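Local coordinates for protein AA9 family lytic polysaccharide monooxygenase cel61B (Hypocrea jecorina, PDB 2VTC) that oxidatively cleaves glycosidic bonds of cellulose at a single copper ion, as a secreted lytic polysaccharide monooxygenase that needs a reducing agent and oxygen or hydrogen peroxide, at residues V135-A140 with K164-L169. Numbering follows the deposited sequence.
Sequences VKIQEA and KIPSSL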
loop_
_atom_site.group_PDB
_atom_site.type_symbol
_atom_site.label_atom_id
_atom_site.label_comp_id
_atom_site.label_asym_id
_atom_site.label_seq_id
_atom_site.Cartn_x
_atom_site.Cartn_y
_atom_site.Cartn_z
ATOM N N VAL A 135 -6.913 5.701 -6.788
ATOM C CA VAL A 135 -7.455 4.856 -7.837
ATOM C C VAL A 135 -6.834 3.462 -7.729
ATOM O O VAL A 135 -5.631 3.339 -7.725
ATOM C CB VAL A 135 -7.140 5.486 -9.222
ATOM C CG1 VAL A 135 -7.575 4.587 -10.348
ATOM C CG2 VAL A 135 -7.840 6.852 -9.336
ATOM N N LYS A 136 -7.672 2.425 -7.626
ATOM C CA LYS A 136 -7.147 1.049 -7.501
ATOM C C LYS A 136 -6.508 0.581 -8.809
ATOM O O LYS A 136 -7.155 0.624 -9.856
ATOM C CB LYS A 136 -8.269 0.093 -7.109
ATOM C CG LYS A 136 -7.776 -1.342 -6.817
ATOM C CD LYS A 136 -8.945 -2.273 -6.518
ATOM C CE LYS A 136 -9.335 -2.269 -5.027
ATOM N NZ LYS A 136 -10.623 -3.008 -4.778
ATOM N N ILE A 137 -5.256 0.129 -8.743
ATOM C CA ILE A 137 -4.555 -0.375 -9.938
ATOM C C ILE A 137 -4.141 -1.853 -9.848
ATOM O O ILE A 137 -3.654 -2.429 -10.832
ATOM C CB ILE A 137 -3.322 0.507 -10.315
ATOM C CG1 ILE A 137 -2.270 0.515 -9.188
ATOM C CG2 ILE A 137 -3.801 1.922 -10.688
ATOM C CD1 ILE A 137 -0.871 0.874 -9.629
ATOM N N GLN A 138 -4.337 -2.455 -8.678
ATOM C CA GLN A 138 -4.025 -3.877 -8.458
ATOM C C GLN A 138 -4.868 -4.432 -7.307
ATOM O O GLN A 138 -5.068 -3.770 -6.293
ATOM C CB GLN A 138 -2.522 -4.041 -8.178
ATOM C CG GLN A 138 -2.023 -5.476 -7.845
ATOM C CD GLN A 138 -2.230 -5.857 -6.375
ATOM O OE1 GLN A 138 -2.078 -5.028 -5.456
ATOM N NE2 GLN A 138 -2.569 -7.131 -6.143
ATOM N N GLU A 139 -5.393 -5.639 -7.492
ATOM C CA GLU A 139 -6.041 -6.352 -6.386
ATOM C C GLU A 139 -5.905 -7.866 -6.565
ATOM O O GLU A 139 -5.943 -8.383 -7.694
ATOM C CB GLU A 139 -7.524 -5.967 -6.236
ATOM C CG GLU A 139 -8.408 -6.287 -7.452
ATOM C CD GLU A 139 -9.870 -5.964 -7.270
ATOM O OE1 GLU A 139 -10.266 -5.459 -6.184
ATOM O OE2 GLU A 139 -10.649 -6.243 -8.221
ATOM N N ALA A 140 -5.726 -8.562 -5.451
ATOM C CA ALA A 140 -5.625 -10.030 -5.484
ATOM C C ALA A 140 -6.210 -10.565 -4.193
ATOM O O ALA A 140 -5.927 -10.051 -3.101
ATOM C CB ALA A 140 -4.179 -10.479 -5.666
ATOM N N LYS A 164 2.203 -3.622 -11.663
ATOM C CA LYS A 164 2.397 -2.889 -12.918
ATOM C C LYS A 164 1.800 -1.476 -12.884
ATOM O O LYS A 164 0.618 -1.304 -12.544
ATOM C CB LYS A 164 1.789 -3.666 -14.094
ATOM C CG LYS A 164 2.218 -3.127 -15.467
ATOM C CD LYS A 164 1.566 -3.899 -16.613
ATOM C CE LYS A 164 2.038 -3.383 -17.963
ATOM N NZ LYS A 164 3.527 -3.501 -18.147
ATOM N N ILE A 165 2.623 -0.477 -13.227
ATOM C CA ILE A 165 2.129 0.888 -13.473
ATOM C C ILE A 165 1.404 0.861 -14.831
ATOM O O ILE A 165 2.026 0.521 -15.833
ATOM C CB ILE A 165 3.294 1.918 -13.487
ATOM C CG1 ILE A 165 4.045 1.905 -12.157
ATOM C CG2 ILE A 165 2.768 3.333 -13.785
ATOM C CD1 ILE A 165 5.320 2.753 -12.166
ATOM N N PRO A 166 0.091 1.187 -14.866
ATOM C CA PRO A 166 -0.682 1.148 -16.113
ATOM C C PRO A 166 0.032 1.884 -17.255
ATOM O O PRO A 166 0.578 2.988 -17.049
ATOM C CB PRO A 166 -1.983 1.864 -15.740
ATOM C CG PRO A 166 -2.143 1.547 -14.283
ATOM C CD PRO A 166 -0.747 1.618 -13.728
ATOM N N SER A 167 0.064 1.251 -18.427
ATOM C CA SER A 167 0.819 1.755 -19.588
ATOM C C SER A 167 0.293 3.088 -20.110
ATOM O O SER A 167 1.034 3.877 -20.708
ATOM C CB SER A 167 0.785 0.725 -20.715
ATOM O OG SER A 167 1.537 -0.405 -20.337
ATOM N N SER A 168 -0.991 3.322 -19.866
ATOM C CA SER A 168 -1.696 4.509 -20.352
ATOM C C SER A 168 -1.576 5.722 -19.429
ATOM O O SER A 168 -2.024 6.818 -19.776
ATOM C CB SER A 168 -3.171 4.173 -20.547
ATOM O OG SER A 168 -3.758 3.742 -19.330
ATOM N N LEU A 169 -0.978 5.537 -18.255
ATOM C CA LEU A 169 -0.951 6.619 -17.261
ATOM C C LEU A 169 -0.032 7.754 -17.704
ATOM O O LEU A 169 1.140 7.519 -17.979
ATOM C CB LEU A 169 -0.524 6.090 -15.892
ATOM C CG LEU A 169 -0.602 7.108 -14.754
ATOM C CD1 LEU A 169 -2.043 7.688 -14.538
ATOM C CD2 LEU A 169 -0.031 6.476 -13.475
#
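Ile137 meets Pro166 through aliphatic carbons alone, CG2 of Ile137 standing 4.0 Å from CG of Pro166. The other branch reaches the same ring, with Ile137 CD1 4.2 Å from Pro166 CD, so two neighbouring ring carbons take up the two methyl groups. The side chains cross at about a right angle. A chi1 of 62° sets CG1 between the backbone N and the carbonyl carbon and leaves CG2 beside the N; the two branches thus point in different directions, and each ends near one ring carbon.

One polar atom shares the apolar patch: Ile137 CD1 lies 3.9 Å from the backbone O of Lys164, a van der Waals approach. The lysine side chain leads away, its NZ hydrogen-bonded to the carbonyl of Gly94.

The other polar interactions lie within one segment or with neighbouring parts of the chain. On 135-140, Lys136 NZ forms a salt bridge of 2.8 Å with Glu139 OE1, reached from above the carboxylate plane by 36°, and NZ also bonds to the carbonyls of Pro242 and Pro244. On 164-169, a type I turn from Pro166 to Leu169 is closed by Leu169 N to Pro166 O at 3.2 Å.

Ile137 and Gln138 form a classic beta bulge opposite Thr115, where strand 133-143 pairs antiparallel with strand 113-119. Ile137 also touches Val163 of strand 160-164 and Phe176 of strand 172-182, while Pro166 ties it to the loop between those strands, within the immunoglobulin-like beta-sandwich of AA9 enzymes and away from the copper site. With just 118 Å² buried in total and no polar bond between the segments, this small surface junction is held by dispersion and the hydrophobic effect between Ile137 and Pro166, with Lys164 O beside them.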